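Local coordinates for Ro sixty-related protein, RSR (Deinococcus radiodurans, PDB 2NVO) that binds small RNAs that accumulate during recovery from ultraviolet irradiation and contributes to the resistance of the bacterium to ultraviolet light, at residues A[361-366]-A[457-462]. Residues are numbered along the deposited sequence; the frame is centred on the assembly and turned at random.
Sequences ANTRHL and VDTFVV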
ATOM      1  N   ALA A 361     -10.833  10.952   8.471  1.00 15.04           N
ATOM      2  CA  ALA A 361     -11.846  11.309   7.492  1.00 14.45           C
ATOM      3  C   ALA A 361     -12.482  12.639   7.882  1.00 15.10           C
ATOM      4  O   ALA A 361     -12.974  13.368   7.029  1.00 17.49           O
ATOM      5  CB  ALA A 361     -12.915  10.236   7.417  1.00 10.71           C
ATOM      6  N   ASN A 362     -12.486  12.920   9.179  1.00 13.82           N
ATOM      7  CA  ASN A 362     -13.245  14.026   9.730  1.00 18.28           C
ATOM      8  C   ASN A 362     -14.738  13.877   9.464  1.00 17.17           C
ATOM      9  O   ASN A 362     -15.407  14.822   9.068  1.00 15.87           O
ATOM     10  CB  ASN A 362     -12.730  15.365   9.188  1.00 20.19           C
ATOM     11  CG  ASN A 362     -13.245  16.534   9.980  1.00 27.70           C
ATOM     12  OD1 ASN A 362     -13.475  16.425  11.190  1.00 31.89           O
ATOM     13  ND2 ASN A 362     -13.442  17.667   9.311  1.00 32.29           N
ATOM     14  N   THR A 363     -15.250  12.669   9.671  1.00 15.50           N
ATOM     15  CA  THR A 363     -16.672  12.392   9.538  1.00 11.95           C
ATOM     16  C   THR A 363     -17.103  11.648  10.790  1.00 12.46           C
ATOM     17  O   THR A 363     -16.262  11.141  11.548  1.00 13.71           O
ATOM     18  CB  THR A 363     -16.994  11.529   8.302  1.00 13.19           C
ATOM     19  OG1 THR A 363     -16.448  10.217   8.479  1.00 14.58           O
ATOM     20  CG2 THR A 363     -16.412  12.147   7.020  1.00 16.69           C
ATOM     21  N   ARG A 364     -18.405  11.607  11.024  1.00  8.43           N
ATOM     22  CA  ARG A 364     -18.935  10.953  12.199  1.00 12.86           C
ATOM     23  C   ARG A 364     -19.172   9.493  11.853  1.00  9.88           C
ATOM     24  O   ARG A 364     -19.921   9.179  10.944  1.00 10.86           O
ATOM     25  CB  ARG A 364     -20.220  11.635  12.662  1.00 15.78           C
ATOM     26  CG  ARG A 364     -20.000  13.131  12.947  1.00 18.15           C
ATOM     27  CD  ARG A 364     -21.306  13.834  13.192  1.00 22.41           C
ATOM     28  NE  ARG A 364     -22.110  13.084  14.143  1.00 27.40           N
ATOM     29  CZ  ARG A 364     -21.959  13.122  15.465  1.00 29.81           C
ATOM     30  NH1 ARG A 364     -21.030  13.898  16.028  1.00 30.50           N
ATOM     31  NH2 ARG A 364     -22.757  12.382  16.227  1.00 33.42           N
ATOM     32  N   HIS A 365     -18.504   8.613  12.580  1.00 11.85           N
ATOM     33  CA  HIS A 365     -18.467   7.186  12.233  1.00  9.78           C
ATOM     34  C   HIS A 365     -19.303   6.384  13.199  1.00  8.83           C
ATOM     35  O   HIS A 365     -19.350   6.699  14.384  1.00  9.92           O
ATOM     36  CB  HIS A 365     -17.013   6.666  12.305  1.00  9.01           C
ATOM     37  CG  HIS A 365     -16.172   7.045  11.128  1.00  9.96           C
ATOM     38  ND1 HIS A 365     -15.515   6.115  10.351  1.00 12.37           N
ATOM     39  CD2 HIS A 365     -15.886   8.255  10.586  1.00 10.48           C
ATOM     40  CE1 HIS A 365     -14.865   6.730   9.379  1.00 11.15           C
ATOM     41  NE2 HIS A 365     -15.073   8.030   9.503  1.00 13.23           N
ATOM     42  N   LEU A 366     -19.952   5.333  12.693  1.00  7.63           N
ATOM     43  CA  LEU A 366     -20.529   4.306  13.539  1.00  5.65           C
ATOM     44  C   LEU A 366     -19.871   3.001  13.076  1.00  5.80           C
ATOM     45  O   LEU A 366     -20.013   2.619  11.918  1.00  5.12           O
ATOM     46  CB  LEU A 366     -22.039   4.214  13.347  1.00  6.25           C
ATOM     47  CG  LEU A 366     -22.806   3.246  14.240  1.00  9.37           C
ATOM     48  CD1 LEU A 366     -22.638   3.594  15.679  1.00 13.20           C
ATOM     49  CD2 LEU A 366     -24.317   3.200  13.894  1.00 10.44           C
ATOM     50  N   VAL A 457     -25.094  10.034  11.498  1.00 15.81           N
ATOM     51  CA  VAL A 457     -23.905   9.267  11.107  1.00 12.26           C
ATOM     52  C   VAL A 457     -23.544   9.591   9.668  1.00 10.16           C
ATOM     53  O   VAL A 457     -24.405   9.566   8.798  1.00 10.60           O
ATOM     54  CB  VAL A 457     -24.179   7.747  11.226  1.00 11.01           C
ATOM     55  CG1 VAL A 457     -22.989   6.912  10.670  1.00  7.49           C
ATOM     56  CG2 VAL A 457     -24.481   7.381  12.685  1.00 11.31           C
ATOM     57  N   ASP A 458     -22.280   9.918   9.414  1.00  8.53           N
ATOM     58  CA  ASP A 458     -21.809  10.123   8.055  1.00  9.11           C
ATOM     59  C   ASP A 458     -21.303   8.813   7.427  1.00 10.10           C
ATOM     60  O   ASP A 458     -21.567   8.527   6.256  1.00 10.22           O
ATOM     61  CB  ASP A 458     -20.650  11.122   8.042  1.00 10.37           C
ATOM     62  CG  ASP A 458     -21.051  12.484   8.555  1.00 11.82           C
ATOM     63  OD1 ASP A 458     -22.100  12.971   8.104  1.00 11.56           O
ATOM     64  OD2 ASP A 458     -20.319  13.037   9.401  1.00 11.35           O
ATOM     65  N   THR A 459     -20.558   8.036   8.213  1.00  9.39           N
ATOM     66  CA  THR A 459     -19.859   6.856   7.680  1.00  7.94           C
ATOM     67  C   THR A 459     -20.133   5.630   8.537  1.00  5.52           C
ATOM     68  O   THR A 459     -19.820   5.631   9.720  1.00  8.34           O
ATOM     69  CB  THR A 459     -18.345   7.100   7.703  1.00  9.42           C
ATOM     70  OG1 THR A 459     -18.061   8.408   7.169  1.00 12.71           O
ATOM     71  CG2 THR A 459     -17.619   6.022   6.890  1.00  7.30           C
ATOM     72  N   PHE A 460     -20.756   4.612   7.963  1.00  5.45           N
ATOM     73  CA  PHE A 460     -20.969   3.352   8.679  1.00  6.39           C
ATOM     74  C   PHE A 460     -19.836   2.412   8.267  1.00  5.12           C
ATOM     75  O   PHE A 460     -19.518   2.347   7.087  1.00  6.01           O
ATOM     76  CB  PHE A 460     -22.311   2.729   8.259  1.00  7.07           C
ATOM     77  CG  PHE A 460     -23.525   3.474   8.788  1.00  7.49           C
ATOM     78  CD1 PHE A 460     -24.097   3.130   9.997  1.00  7.43           C
ATOM     79  CD2 PHE A 460     -24.078   4.514   8.061  1.00  8.34           C
ATOM     80  CE1 PHE A 460     -25.213   3.814  10.469  1.00  8.33           C
ATOM     81  CE2 PHE A 460     -25.211   5.195   8.519  1.00  9.11           C
ATOM     82  CZ  PHE A 460     -25.763   4.856   9.718  1.00  8.19           C
ATOM     83  N   VAL A 461     -19.209   1.723   9.217  1.00  5.20           N
ATOM     84  CA  VAL A 461     -18.172   0.747   8.866  1.00  5.12           C
ATOM     85  C   VAL A 461     -18.456  -0.565   9.584  1.00  5.12           C
ATOM     86  O   VAL A 461     -18.593  -0.594  10.803  1.00  5.12           O
ATOM     87  CB  VAL A 461     -16.739   1.204   9.253  1.00  6.26           C
ATOM     88  CG1 VAL A 461     -15.721   0.174   8.730  1.00  5.12           C
ATOM     89  CG2 VAL A 461     -16.433   2.569   8.661  1.00  5.69           C
ATOM     90  N   VAL A 462     -18.559  -1.643   8.820  1.00  5.12           N
ATOM     91  CA  VAL A 462     -18.786  -2.949   9.406  1.00  5.12           C
ATOM     92  C   VAL A 462     -17.494  -3.745   9.333  1.00  5.12           C
ATOM     93  O   VAL A 462     -16.880  -3.817   8.278  1.00  5.12           O
ATOM     94  CB  VAL A 462     -19.893  -3.712   8.647  1.00  5.12           C
ATOM     95  CG1 VAL A 462     -19.953  -5.213   9.126  1.00  5.12           C
ATOM     96  CG2 VAL A 462     -21.236  -3.002   8.846  1.00  6.89           C
TER
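The carbonyl oxygen of R364 is gripped by two consecutive amides. D458 N lies 2.9 Å from R364 O in a bond bent to 140° at the hydrogen. T459 N reaches the same R364 O at 3.0 Å, and more straightly. The D458 side chain accepts in turn: OD2 takes the N-H of R364, with OD2 2.9 Å from R364 N, in a nearly straight bond (170°) on the anti side of the carboxylate, CG of D458 standing beside its own backbone N (chi1 -62°). The charged groups do not meet; CB and CG of R364 pass beside OD2, while the guanidinium is held by D405 (at NH2) and D456 O (at NE). Further on, L366 N binds T459 O and V461 N binds L366 O, the regular ladder of parallel strands.

Just before strand 364-369, T363 shares a hydrogen bond with T459, OG1 to OG1 2.8 Å, their side chains crossing at about a right angle. On the sheet face of H365 and T459, T459 lays its CB over the centre of the H365 ring in a CH-pi contact, 3.8 Å from CB to the ring centroid. On the other face, L366 CD2 reaches F460 CE1 at 3.6 Å. From the loop before strand 459-464, V457 CG1 lies over the centre of one face of the F460 ring and reaches across to L366 CB. Helix 445-452 covers L366 and F460, and helix 522-530 covers T459 and V461, as in the Rossmann-like alpha/beta fold of von Willebrand factor A-type domains; strand 364-369 runs on to the MIDAS-like site, where S372, S374 and E467 bind calcium.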